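Local structure of cell division control protein 4 (Saccharomyces cerevisiae, 3V7D) at residues Thr397-Ser402 with Gln435-Phe441; Gly409-Phe414 with Leu430-Ile436. The protein recognises phosphorylated target proteins, including the CDK inhibitor Sic1, as the substrate-binding subunit of an SCF ubiquitin ligase and directs their ubiquitination. The protein carries 1 engineered substitution. All coordinates share one frame. Residue numbers count along the deposited sequence, not the author numbering.

Both contacts join the seventh WD repeat to the last blade of the eight-bladed WD40 propeller, and they share Gln435 and Ile436 on strand 435-442. Their centres lie 11 Å apart. Contact 1 sets the innermost strands of the two blades side by side, its centre about 10 Å from the centre of the folded chain; contact 2, nested inside it along the chain, brings the hairpin turn after strand 405-410 against the loop that enters the last blade. Gly409 couples them, its N lying 2.7 Å from Thr398 O and its O 3.0 Å from Thr397 N. The bound peptide packs against Thr397 and Trp437 of contact 1, so this blade junction also forms part of the substrate-binding surface.

Contact 1 (Thr397-Ser402 with Gln435-Phe441); sequences TTFYVS and QIWSVNF
Strands 397-401 and 435-441 run parallel, 6° apart, with axes 5.6 Å apart at closest. The CA atoms pair Thr397-Trp437 (6.1 Å), Thr398-Ser438 (5.4 Å), Phe399-Val439 (5.9 Å) and Tyr400-Asn440 (5.5 Å). Backbones are extended except at Thr397 (-91/-31) and Trp437 (-82/-38), each the first residue of a classic bulge, facing Gly409 and Ala449 in its own blade. These are the innermost strands of adjacent propeller blades, each with its sheet partner in its own blade; here two threonine hydroxyls bridge the gap. Thr397 OG1 (chi1 p) donates to Ile436 O at 2.5 Å, and Val439 N donates to Thr398 OG1 (chi1 t) at 3.1 Å. A water 3.0 Å from Thr397 OG1 also bonds Gln435 OE1 (2.6 Å) and Ile436 N (2.8 Å). Among the aromatics, Tyr400 (t) points its edge at the face of Phe441 (p), centroids 5.3 Å apart and planes at 73°. Asn440 CA sits over the Tyr400 ring, 4.2 Å from its centroid, a CH-pi contact.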
# COMPACT_ATOMS: atom_id res chain seq x y z
N THR B 397 -10.85 15.12 13.29
CA THR B 397 -10.02 16.23 12.83
C THR B 397 -8.97 15.77 11.82
O THR B 397 -8.59 16.51 10.92
CB THR B 397 -9.32 16.93 14.00
OG1 THR B 397 -8.65 15.96 14.81
CG2 THR B 397 -10.33 17.66 14.87
N THR B 398 -8.51 14.53 11.97
CA THR B 398 -7.49 13.98 11.08
C THR B 398 -7.44 12.46 11.16
O THR B 398 -7.78 11.87 12.18
CB THR B 398 -6.08 14.56 11.41
OG1 THR B 398 -5.13 14.08 10.46
CG2 THR B 398 -5.63 14.15 12.81
N PHE B 399 -7.01 11.84 10.07
CA PHE B 399 -6.68 10.42 10.09
C PHE B 399 -5.69 10.11 8.99
O PHE B 399 -5.53 10.88 8.05
CB PHE B 399 -7.93 9.54 9.95
CG PHE B 399 -8.46 9.42 8.54
CD1 PHE B 399 -9.40 10.32 8.07
CD2 PHE B 399 -8.03 8.41 7.70
CE1 PHE B 399 -9.90 10.21 6.78
CE2 PHE B 399 -8.51 8.29 6.41
CZ PHE B 399 -9.46 9.19 5.95
N TYR B 400 -5.02 8.97 9.10
CA TYR B 400 -4.14 8.51 8.05
C TYR B 400 -4.30 7.01 7.95
O TYR B 400 -4.69 6.36 8.92
CB TYR B 400 -2.68 8.88 8.33
CG TYR B 400 -1.83 8.95 7.08
CD1 TYR B 400 -1.78 10.10 6.32
CD2 TYR B 400 -1.07 7.85 6.67
CE1 TYR B 400 -0.99 10.18 5.18
CE2 TYR B 400 -0.28 7.92 5.53
CZ TYR B 400 -0.25 9.08 4.79
OH TYR B 400 0.53 9.15 3.65
N VAL B 401 -4.03 6.46 6.77
CA VAL B 401 -4.37 5.06 6.55
C VAL B 401 -3.48 4.36 5.53
O VAL B 401 -2.98 4.97 4.58
CB VAL B 401 -5.85 4.93 6.12
CG1 VAL B 401 -6.04 5.40 4.68
CG2 VAL B 401 -6.35 3.50 6.30
N SER B 402 -3.26 3.07 5.76
CA SER B 402 -2.65 2.19 4.79
C SER B 402 -3.57 0.98 4.67
O SER B 402 -4.64 0.95 5.27
CB SER B 402 -1.27 1.74 5.26
OG SER B 402 -1.39 0.88 6.38
N GLN B 435 -6.16 17.80 21.52
CA GLN B 435 -6.58 17.75 20.13
C GLN B 435 -5.50 17.09 19.29
O GLN B 435 -4.31 17.18 19.60
CB GLN B 435 -6.84 19.16 19.59
CG GLN B 435 -7.87 19.95 20.36
CD GLN B 435 -9.29 19.68 19.91
OE1 GLN B 435 -9.53 18.85 19.03
NE2 GLN B 435 -10.24 20.39 20.51
N ILE B 436 -5.92 16.41 18.22
CA ILE B 436 -4.98 15.90 17.23
C ILE B 436 -5.22 16.66 15.94
O ILE B 436 -6.24 16.47 15.29
CB ILE B 436 -5.20 14.40 16.97
CG1 ILE B 436 -5.37 13.64 18.29
CG2 ILE B 436 -4.06 13.83 16.13
CD1 ILE B 436 -4.13 13.65 19.15
N TRP B 437 -4.29 17.54 15.58
CA TRP B 437 -4.50 18.40 14.42
C TRP B 437 -4.16 17.70 13.12
O TRP B 437 -4.84 17.88 12.11
CB TRP B 437 -3.71 19.70 14.56
CG TRP B 437 -4.12 20.52 15.75
CD1 TRP B 437 -3.32 20.93 16.78
CD2 TRP B 437 -5.43 21.02 16.04
NE1 TRP B 437 -4.06 21.66 17.69
CE2 TRP B 437 -5.35 21.72 17.25
CE3 TRP B 437 -6.66 20.93 15.38
CZ2 TRP B 437 -6.46 22.34 17.83
CZ3 TRP B 437 -7.76 21.55 15.95
CH2 TRP B 437 -7.65 22.24 17.17
N SER B 438 -3.11 16.89 13.13
CA SER B 438 -2.68 16.21 11.92
C SER B 438 -1.91 14.95 12.26
O SER B 438 -1.07 14.95 13.16
CB SER B 438 -1.83 17.15 11.07
OG SER B 438 -1.53 16.56 9.82
N VAL B 439 -2.20 13.87 11.55
CA VAL B 439 -1.50 12.61 11.75
C VAL B 439 -1.04 12.03 10.41
O VAL B 439 -1.72 12.15 9.39
CB VAL B 439 -2.36 11.59 12.55
CG1 VAL B 439 -3.43 10.96 11.68
CG2 VAL B 439 -1.48 10.52 13.14
N ASN B 440 0.14 11.42 10.42
CA ASN B 440 0.74 10.87 9.21
C ASN B 440 1.69 9.77 9.63
O ASN B 440 2.40 9.91 10.64
CB ASN B 440 1.49 11.97 8.45
CG ASN B 440 1.85 11.58 7.02
OD1 ASN B 440 2.36 10.49 6.77
ND2 ASN B 440 1.58 12.48 6.07
N PHE B 441 1.72 8.67 8.90
CA PHE B 441 2.69 7.63 9.21
C PHE B 441 3.22 6.94 7.96
O PHE B 441 2.56 6.89 6.93
CB PHE B 441 2.12 6.60 10.20
CG PHE B 441 1.02 5.74 9.65
CD1 PHE B 441 1.31 4.59 8.93
CD2 PHE B 441 -0.31 6.08 9.87
CE1 PHE B 441 0.29 3.79 8.43
CE2 PHE B 441 -1.33 5.28 9.37
CZ PHE B 441 -1.03 4.14 8.64
O HOH W 1 -8.67 16.86 17.65

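Contact 2 (Gly409-Phe414 with Leu430-Ile436); sequences GSENQF and LKDADQI
Residues 409-414 double back through a type II turn from Ser410 to Gln413, Glu411 at -53/122 and Asn412 left-handed at 65/7, closed by hydrogen bonds Ser410 N to Gln413 O (3.0 Å) and Gln413 N to Ser410 O (2.9 Å). Leu430-Ala433 form a type I turn (hydrogen bond Ala433 N to Leu430 O, 3.0 Å), and the chain enters strand 435-442 through a classic bulge, Asp434 (-96/-36) and Gln435 both facing Glu451. CA atoms pair Gly409-Ile436 (5.2 Å), Glu411-Gln435 (4.6 Å), Asn412-Asp434 (4.7 Å) and Phe414-Leu430 (6.1 Å). Asn412 N donates to Asp434 O at 2.9 Å; Glu411 CA makes a CA-H...O contact with the same Asp434 O at 3.4 Å. Leu430 N donates to a water at 2.9 Å that lies 3.0 Å from Phe414 O. Below these polar links, Leu430 CD1 stands 3.4 Å above the centroid of the Phe414 ring (chi1 t), a CH-pi contact, and Ile436 CD1 (m, m) meets Phe414 CD1 at 3.9 Å. Gly409 CA is 3.9 Å from Ile436 CB, where a CB would clash. At this junction of two propeller blades, Phe414 also packs on strands 445-452 and 455-462, and the Ser410 hydroxyl bonds His390 and Ser394 between strands 384-389 and 396-401.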
# COMPACT_ATOMS: atom_id res chain seq x y z
N GLY B 409 -7.76 10.73 14.66
CA GLY B 409 -7.68 11.68 15.75
C GLY B 409 -8.87 12.60 15.86
O GLY B 409 -9.50 12.99 14.86
N SER B 410 -9.20 12.96 17.10
CA SER B 410 -10.22 13.95 17.38
C SER B 410 -10.00 14.42 18.81
O SER B 410 -9.05 13.99 19.46
CB SER B 410 -11.62 13.34 17.25
OG SER B 410 -11.86 12.38 18.26
N GLU B 411 -10.87 15.30 19.29
CA GLU B 411 -10.74 15.84 20.63
C GLU B 411 -10.62 14.73 21.67
O GLU B 411 -11.49 13.86 21.75
CB GLU B 411 -11.93 16.75 20.95
CG GLU B 411 -11.85 17.42 22.30
CD GLU B 411 -12.92 18.47 22.49
OE1 GLU B 411 -12.75 19.60 21.98
OE2 GLU B 411 -13.95 18.16 23.13
N ASN B 412 -9.52 14.76 22.41
CA ASN B 412 -9.23 13.78 23.46
C ASN B 412 -9.02 12.34 22.99
O ASN B 412 -8.89 11.43 23.82
CB ASN B 412 -10.30 13.81 24.56
CG ASN B 412 -10.33 15.13 25.30
OD1 ASN B 412 -9.29 15.71 25.60
ND2 ASN B 412 -11.53 15.62 25.59
N GLN B 413 -8.98 12.12 21.68
CA GLN B 413 -8.85 10.76 21.16
C GLN B 413 -7.80 10.58 20.07
O GLN B 413 -7.71 11.37 19.13
CB GLN B 413 -10.20 10.24 20.66
CG GLN B 413 -11.24 10.04 21.75
CD GLN B 413 -12.12 8.83 21.48
OE1 GLN B 413 -11.91 8.09 20.51
NE2 GLN B 413 -13.10 8.62 22.34
N PHE B 414 -7.02 9.52 20.22
CA PHE B 414 -6.01 9.16 19.24
C PHE B 414 -6.02 7.63 19.18
O PHE B 414 -5.61 6.96 20.13
CB PHE B 414 -4.64 9.69 19.68
CG PHE B 414 -3.53 9.41 18.70
CD1 PHE B 414 -3.36 10.20 17.58
CD2 PHE B 414 -2.63 8.38 18.93
CE1 PHE B 414 -2.33 9.96 16.68
CE2 PHE B 414 -1.59 8.13 18.04
CZ PHE B 414 -1.44 8.93 16.91
N LEU B 430 -1.40 8.62 22.93
CA LEU B 430 -1.31 10.07 23.07
C LEU B 430 -2.45 10.58 23.95
O LEU B 430 -3.12 11.57 23.64
CB LEU B 430 -1.34 10.76 21.71
CG LEU B 430 -0.16 10.43 20.79
CD1 LEU B 430 -0.28 11.18 19.46
CD2 LEU B 430 1.16 10.74 21.48
N LYS B 431 -2.67 9.88 25.06
CA LYS B 431 -3.76 10.17 25.99
C LYS B 431 -3.77 11.62 26.48
O LYS B 431 -4.83 12.21 26.66
CB LYS B 431 -3.70 9.20 27.18
CG LYS B 431 -4.83 9.34 28.20
CD LYS B 431 -4.71 8.26 29.27
CE LYS B 431 -5.65 8.52 30.44
NZ LYS B 431 -7.08 8.54 30.01
N ASP B 432 -2.59 12.19 26.70
CA ASP B 432 -2.49 13.53 27.26
C ASP B 432 -2.80 14.64 26.26
O ASP B 432 -2.93 15.81 26.63
CB ASP B 432 -1.12 13.76 27.93
CG ASP B 432 0.03 13.75 26.94
OD1 ASP B 432 -0.14 13.18 25.83
OD2 ASP B 432 1.10 14.30 27.26
N ALA B 433 -2.93 14.28 24.99
CA ALA B 433 -3.29 15.25 23.96
C ALA B 433 -4.75 15.69 24.12
O ALA B 433 -5.61 14.89 24.48
CB ALA B 433 -3.06 14.67 22.57
N ASP B 434 -5.02 16.97 23.87
CA ASP B 434 -6.39 17.50 23.92
C ASP B 434 -6.99 17.51 22.52
O ASP B 434 -8.19 17.28 22.34
CB ASP B 434 -6.41 18.91 24.50
CG ASP B 434 -6.05 18.95 25.97
OD1 ASP B 434 -6.44 18.03 26.71
OD2 ASP B 434 -5.37 19.92 26.38
N GLN B 435 -6.16 17.80 21.52
CA GLN B 435 -6.58 17.75 20.13
C GLN B 435 -5.50 17.09 19.29
O GLN B 435 -4.31 17.18 19.60
CB GLN B 435 -6.84 19.16 19.59
CG GLN B 435 -7.87 19.95 20.36
CD GLN B 435 -9.29 19.68 19.91
OE1 GLN B 435 -9.53 18.85 19.03
NE2 GLN B 435 -10.24 20.39 20.51
N ILE B 436 -5.92 16.41 18.22
CA ILE B 436 -4.98 15.90 17.23
C ILE B 436 -5.22 16.66 15.94
O ILE B 436 -6.24 16.47 15.29
CB ILE B 436 -5.20 14.40 16.97
CG1 ILE B 436 -5.37 13.64 18.29
CG2 ILE B 436 -4.06 13.83 16.13
CD1 ILE B 436 -4.13 13.65 19.15
O HOH W 2 -6.66 14.42 21.38
O HOH W 3 -7.42 11.83 26.12
O HOH W 4 -6.76 15.03 27.00
O HOH W 5 -4.19 8.02 22.56